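Local coordinates for protein purine nucleosidase, (IunH-1) (Sulfolobus solfataricus, PDB 3T8J) that belongs to the nucleosidase family of metal-binding alpha/beta enzymes and holds a sodium ion near the centre of its chain, at residues Arg2-Asp7 and Lys143-Gly148; Glu12-Ser17 and Leu119-Leu124. All coordinates share one frame; numbering follows the deposited sequence.

Contact 1. Residues Arg2-Asp7 and Lys143-Gly148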
loop_
_atom_site.group_PDB
_atom_site.type_symbol
_atom_site.label_atom_id
_atom_site.label_comp_id
_atom_site.label_asym_id
_atom_site.label_seq_id
_atom_site.Cartn_x
_atom_site.Cartn_y
_atom_site.Cartn_z
ATOM N N ARG A 2 -31.977 30.357 -3.645
ATOM C CA ARG A 2 -30.946 29.331 -3.726
ATOM C C ARG A 2 -31.600 27.998 -4.091
ATOM O O ARG A 2 -32.738 27.736 -3.673
ATOM C CB ARG A 2 -30.206 29.243 -2.408
ATOM C CG ARG A 2 -29.417 30.536 -2.088
ATOM C CD ARG A 2 -28.846 30.563 -0.702
ATOM N NE ARG A 2 -27.772 29.591 -0.538
ATOM C CZ ARG A 2 -27.202 29.290 0.623
ATOM N NH1 ARG A 2 -27.607 29.887 1.746
ATOM N NH2 ARG A 2 -26.223 28.389 0.664
ATOM N N HIS A 3 -30.865 27.172 -4.843
ATOM C CA HIS A 3 -31.342 25.877 -5.332
ATOM C C HIS A 3 -30.369 24.771 -4.922
ATOM O O HIS A 3 -29.172 24.857 -5.198
ATOM C CB HIS A 3 -31.464 25.908 -6.842
ATOM C CG HIS A 3 -32.260 27.065 -7.349
ATOM N ND1 HIS A 3 -33.639 27.080 -7.331
ATOM C CD2 HIS A 3 -31.869 28.260 -7.851
ATOM C CE1 HIS A 3 -34.064 28.231 -7.824
ATOM N NE2 HIS A 3 -33.013 28.970 -8.138
ATOM N N PHE A 4 -30.902 23.743 -4.266
ATOM C CA PHE A 4 -30.096 22.652 -3.720
ATOM C C PHE A 4 -30.544 21.269 -4.193
ATOM O O PHE A 4 -31.749 20.970 -4.284
ATOM C CB PHE A 4 -30.228 22.600 -2.186
ATOM C CG PHE A 4 -29.271 23.491 -1.439
ATOM C CD1 PHE A 4 -29.405 24.867 -1.465
ATOM C CD2 PHE A 4 -28.244 22.958 -0.667
ATOM C CE1 PHE A 4 -28.504 25.692 -0.758
ATOM C CE2 PHE A 4 -27.372 23.765 0.046
ATOM C CZ PHE A 4 -27.514 25.137 0.009
ATOM N N ILE A 5 -29.570 20.393 -4.399
ATOM C CA ILE A 5 -29.783 18.934 -4.331
ATOM C C ILE A 5 -29.280 18.477 -2.977
ATOM O O ILE A 5 -28.210 18.897 -2.524
ATOM C CB ILE A 5 -28.987 18.191 -5.410
ATOM C CG1 ILE A 5 -29.509 18.532 -6.784
ATOM C CG2 ILE A 5 -28.983 16.665 -5.148
ATOM C CD1 ILE A 5 -28.697 17.890 -7.947
ATOM N N ILE A 6 -30.052 17.594 -2.313
ATOM C CA ILE A 6 -29.577 16.965 -1.084
ATOM C C ILE A 6 -29.372 15.480 -1.359
ATOM O O ILE A 6 -30.260 14.816 -1.871
ATOM C CB ILE A 6 -30.540 17.234 0.133
ATOM C CG1 ILE A 6 -29.972 16.651 1.435
ATOM C CG2 ILE A 6 -31.951 16.747 -0.116
ATOM C CD1 ILE A 6 -30.798 17.056 2.682
ATOM N N ASP A 7 -28.179 14.984 -1.033
ATOM C CA ASP A 7 -27.761 13.601 -1.291
ATOM C C ASP A 7 -27.695 12.860 0.038
ATOM O O ASP A 7 -26.932 13.234 0.927
ATOM C CB ASP A 7 -26.411 13.605 -2.027
ATOM C CG ASP A 7 -25.992 12.216 -2.525
ATOM O OD1 ASP A 7 -26.604 11.650 -3.470
ATOM O OD2 ASP A 7 -25.022 11.647 -1.948
ATOM N N LYS A 143 -21.457 25.342 -5.478
ATOM C CA LYS A 143 -20.921 25.047 -4.172
ATOM C C LYS A 143 -21.256 23.598 -3.791
ATOM O O LYS A 143 -22.359 23.155 -4.070
ATOM C CB LYS A 143 -21.539 25.994 -3.142
ATOM C CG LYS A 143 -20.925 25.955 -1.792
ATOM C CD LYS A 143 -19.528 26.569 -1.791
ATOM C CE LYS A 143 -18.902 26.358 -0.457
ATOM N NZ LYS A 143 -17.630 27.134 -0.337
ATOM N N VAL A 144 -20.282 22.910 -3.195
ATOM C CA VAL A 144 -20.491 21.581 -2.570
ATOM C C VAL A 144 -20.235 21.748 -1.083
ATOM O O VAL A 144 -19.131 22.129 -0.660
ATOM C CB VAL A 144 -19.584 20.517 -3.183
ATOM C CG1 VAL A 144 -19.895 19.137 -2.588
ATOM C CG2 VAL A 144 -19.776 20.495 -4.709
ATOM N N TRP A 145 -21.250 21.396 -0.282
ATOM C CA TRP A 145 -21.186 21.413 1.179
ATOM C C TRP A 145 -21.049 19.965 1.650
ATOM O O TRP A 145 -21.970 19.188 1.476
ATOM C CB TRP A 145 -22.460 22.042 1.740
ATOM C CG TRP A 145 -22.766 23.445 1.259
ATOM C CD1 TRP A 145 -23.612 23.816 0.234
ATOM C CD2 TRP A 145 -22.267 24.669 1.816
ATOM N NE1 TRP A 145 -23.656 25.186 0.133
ATOM C CE2 TRP A 145 -22.826 25.733 1.078
ATOM C CE3 TRP A 145 -21.377 24.967 2.856
ATOM C CZ2 TRP A 145 -22.532 27.053 1.361
ATOM C CZ3 TRP A 145 -21.093 26.293 3.132
ATOM C CH2 TRP A 145 -21.658 27.315 2.375
ATOM N N VAL A 146 -19.884 19.620 2.161
ATOM C CA VAL A 146 -19.540 18.228 2.490
ATOM C C VAL A 146 -19.548 18.014 3.997
ATOM O O VAL A 146 -18.849 18.720 4.736
ATOM C CB VAL A 146 -18.143 17.866 1.952
ATOM C CG1 VAL A 146 -17.719 16.452 2.413
ATOM C CG2 VAL A 146 -18.095 17.934 0.419
ATOM N N MET A 147 -20.358 17.060 4.457
ATOM C CA MET A 147 -20.183 16.535 5.814
ATOM C C MET A 147 -19.245 15.341 5.626
ATOM O O MET A 147 -19.605 14.350 4.943
ATOM C CB MET A 147 -21.489 16.067 6.451
ATOM C CG MET A 147 -21.360 15.753 7.940
ATOM S SD MET A 147 -20.524 14.156 8.233
ATOM C CE MET A 147 -19.366 14.617 9.528
ATOM N N GLY A 148 -18.037 15.432 6.167
ATOM C CA GLY A 148 -17.109 14.324 6.014
ATOM C C GLY A 148 -15.776 14.580 6.651
ATOM O O GLY A 148 -15.398 15.714 6.870
#
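Phe4 and Trp145 meet above the central, largely parallel sheet of a Rossmann-like alpha/beta fold, each reaching from its own strand across the strand that separates them. Strands 3-8 and 141-147 both flank strand 116-120, so no backbone hydrogen bond joins them; even the nearest CA atoms, those of Phe4 and Lys143, lie 9.5 Å apart, and side chains alone close the gap.

The aromatic part is an offset pair. The Phe4 ring and the five-membered ring of Trp145 are tilted by only 13°, but with centroids 5.6 Å apart they are slid so far that they scarcely overlap. Contact falls to two neighbouring atoms of each ring: Phe4 CE2 lies 3.8 Å from Trp145 CD1, and Phe4 CZ comes within 3.9 Å of Trp145 NE1. In Trp145, CG stands anti to the carbonyl carbon, which swings the indole toward strand 3-8, and chi2 of 97° turns its CD1-NE1 side to Phe4.

The polar part belongs to Arg2. Its chain bends at chi3, bringing NE to the edge of the Phe4 ring, in its plane, and NH2 to 4.0 Å from Trp145 CZ2, with the guanidinium and indole planes 54° apart. Glu117 of the intervening strand serves both partners: one carboxylate oxygen forms a salt bridge with Arg2 NE, the other takes the hydrogen bond of Trp145 NE1. Arg2 NH2 bonds to the carbonyl of Ala245 in helix 237-246, a residue that the Trp145 side chain also touches. Within its own strand, Trp145 is partly covered by Lys143, whose CG rests 3.3 Å above the indole plane, offset toward the rim.

Contact 2. Residues Glu12-Ser17 and Leu119-Leu124. With NA (sodium ion), chain B.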
loop_
_atom_site.group_PDB
_atom_site.type_symbol
_atom_site.label_atom_id
_atom_site.label_comp_id
_atom_site.label_asym_id
_atom_site.label_seq_id
_atom_site.Cartn_x
_atom_site.Cartn_y
_atom_site.Cartn_z
ATOM N N GLU A 12 -31.803 9.548 10.394
ATOM C CA GLU A 12 -32.414 10.659 11.128
ATOM C C GLU A 12 -31.904 12.067 10.764
ATOM O O GLU A 12 -32.697 12.967 10.504
ATOM C CB GLU A 12 -32.352 10.404 12.647
ATOM C CG GLU A 12 -30.953 10.550 13.331
ATOM C CD GLU A 12 -29.863 9.651 12.760
ATOM O OE1 GLU A 12 -29.905 8.425 13.067
ATOM O OE2 GLU A 12 -28.971 10.163 12.022
ATOM N N ASP A 13 -30.591 12.227 10.689
ATOM C CA ASP A 13 -30.036 13.565 10.494
ATOM C C ASP A 13 -30.177 14.012 9.037
ATOM O O ASP A 13 -30.129 15.231 8.759
ATOM C CB ASP A 13 -28.571 13.647 10.960
ATOM C CG ASP A 13 -28.276 14.901 11.783
ATOM O OD1 ASP A 13 -29.120 15.322 12.611
ATOM O OD2 ASP A 13 -27.176 15.462 11.647
ATOM N N ASP A 14 -30.366 13.072 8.102
ATOM C CA ASP A 14 -30.681 13.421 6.695
ATOM C C ASP A 14 -32.098 13.989 6.617
ATOM O O ASP A 14 -32.353 14.966 5.935
ATOM C CB ASP A 14 -30.586 12.196 5.754
ATOM C CG ASP A 14 -29.243 11.503 5.792
ATOM O OD1 ASP A 14 -28.411 11.794 4.891
ATOM O OD2 ASP A 14 -29.002 10.663 6.714
ATOM N N VAL A 15 -33.050 13.302 7.269
ATOM C CA VAL A 15 -34.426 13.802 7.350
ATOM C C VAL A 15 -34.467 15.200 7.960
ATOM O O VAL A 15 -35.090 16.129 7.394
ATOM C CB VAL A 15 -35.344 12.844 8.141
ATOM C CG1 VAL A 15 -36.769 13.489 8.339
ATOM C CG2 VAL A 15 -35.441 11.513 7.387
ATOM N N LEU A 16 -33.772 15.400 9.080
ATOM C CA LEU A 16 -33.781 16.728 9.699
ATOM C C LEU A 16 -33.118 17.806 8.824
ATOM O O LEU A 16 -33.566 18.942 8.806
ATOM C CB LEU A 16 -33.142 16.692 11.085
ATOM C CG LEU A 16 -33.596 17.812 12.017
ATOM C CD1 LEU A 16 -35.014 17.535 12.544
ATOM C CD2 LEU A 16 -32.633 17.990 13.185
ATOM N N SER A 17 -32.082 17.422 8.092
ATOM C CA SER A 17 -31.404 18.362 7.169
ATOM C C SER A 17 -32.345 18.791 6.010
ATOM O O SER A 17 -32.403 19.991 5.649
ATOM C CB SER A 17 -30.132 17.717 6.614
ATOM O OG SER A 17 -29.158 17.555 7.639
ATOM N N LEU A 119 -25.643 19.474 -1.415
ATOM C CA LEU A 119 -25.468 19.182 0.006
ATOM C C LEU A 119 -25.112 17.694 0.132
ATOM O O LEU A 119 -25.982 16.810 0.070
ATOM C CB LEU A 119 -26.731 19.578 0.770
ATOM C CG LEU A 119 -26.724 19.351 2.275
ATOM C CD1 LEU A 119 -25.581 20.078 2.989
ATOM C CD2 LEU A 119 -28.079 19.761 2.883
ATOM N N ALA A 120 -23.799 17.458 0.230
ATOM C CA ALA A 120 -23.184 16.139 0.258
ATOM C C ALA A 120 -23.011 15.710 1.706
ATOM O O ALA A 120 -21.914 15.809 2.280
ATOM C CB ALA A 120 -21.816 16.175 -0.468
ATOM N N ILE A 121 -24.100 15.195 2.280
ATOM C CA ILE A 121 -24.115 14.740 3.685
ATOM C C ILE A 121 -24.000 13.220 3.825
ATOM O O ILE A 121 -24.341 12.662 4.860
ATOM C CB ILE A 121 -25.346 15.289 4.458
ATOM C CG1 ILE A 121 -26.663 15.054 3.709
ATOM C CG2 ILE A 121 -25.168 16.798 4.719
ATOM C CD1 ILE A 121 -27.940 15.250 4.579
ATOM N N SER A 122 -23.520 12.569 2.779
ATOM C CA SER A 122 -23.478 11.113 2.650
ATOM C C SER A 122 -22.231 10.671 1.890
ATOM O O SER A 122 -21.466 11.526 1.372
ATOM C CB SER A 122 -24.745 10.665 1.899
ATOM O OG SER A 122 -25.916 11.263 2.485
ATOM N N PRO A 123 -22.007 9.360 1.735
ATOM C CA PRO A 123 -20.924 8.918 0.839
ATOM C C PRO A 123 -21.033 9.559 -0.568
ATOM O O PRO A 123 -22.125 9.854 -1.033
ATOM C CB PRO A 123 -21.082 7.398 0.823
ATOM C CG PRO A 123 -21.709 7.086 2.153
ATOM C CD PRO A 123 -22.686 8.208 2.347
ATOM N N LEU A 124 -19.899 9.780 -1.229
ATOM C CA LEU A 124 -19.834 10.670 -2.383
ATOM C C LEU A 124 -19.995 9.996 -3.769
ATOM O O LEU A 124 -19.749 10.586 -4.832
ATOM C CB LEU A 124 -18.535 11.485 -2.289
ATOM C CG LEU A 124 -18.492 12.528 -1.158
ATOM C CD1 LEU A 124 -17.047 13.039 -0.893
ATOM C CD2 LEU A 124 -19.364 13.732 -1.445
HETATM NA NA NA B . -26.169 11.308 4.947
HETATM O O HOH W 1 -26.278 10.792 7.242
#
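Asp14 and the Ile121-Ser122 loop face each other across a sodium ion, which joins the first turn of helix 12-23 to the loop leaving strand 116-120. Asp14 gives one carboxylate oxygen, OD1, at 2.3 Å from the sodium ion. From the other side of the contact come the carbonyl oxygen of Ile121, also 2.3 Å from the ion, and the hydroxyl OG of Ser122, 2.5 Å from it. A water and Asp9 complete the set of ligands. Asp14 and Asp9 belong to the aspartate-rich N-terminal motif of the nucleosidase family, whose relatives commonly hold calcium here.

The second shell fixes these ligands. Asp14 OD2 stays off the metal; it accepts a bond from the backbone N of Ala11 and probably one from the metal-bound water, 2.8 Å from Asp14 OD2, which together would hold the carboxylate in its rotation. Ser122 OG probably donates to the carbonyl of Asp7, leaving its oxygen turned to the ion. The Ile121 side chain packs here as well: CG1 sits between the backbone N and the carbonyl carbon (chi1 50°), and the extended branch carries CD1 to 3.5 Å from Asp14 OD1 and 3.9 Å from Ser17 CB, placing an apolar methyl beside the carboxylate. Ser17 OG in turn bonds to Asp13 O at 2.8 Å, an oxygen that also receives Ser17 N.

Farther out, Ile6 of strand 3-8 touches both Ser17 and Ile121, and Asp238 of helix 237-246 packs on the same two residues; the site lies at the C-terminal ends of strands 3-8 and 116-120, with helices 12-23 and 237-246 beside it.

How the contacts relate
Contact 1 and contact 2 share one sheet: strand 116-120, the divider in contact 1, carries the start of the 119-124 segment of contact 2. Their centres are about 9 Å apart. A backbone hydrogen bond is probable between them, from Ala120 N to Trp145 O (2.8 Å). On the other strand of contact 1, Asp7 O lies 2.7 Å from Ser122 OG, tying strand 3-8 straight to a sodium ligand, and the chain continues from that strand through Asp9, another ligand, into helix 12-23. The aromatic pair of contact 1 remains apart from the metal, the Trp145 side chain being about 12 Å from the ion, whereas contact 2 supplies three of its four protein ligands.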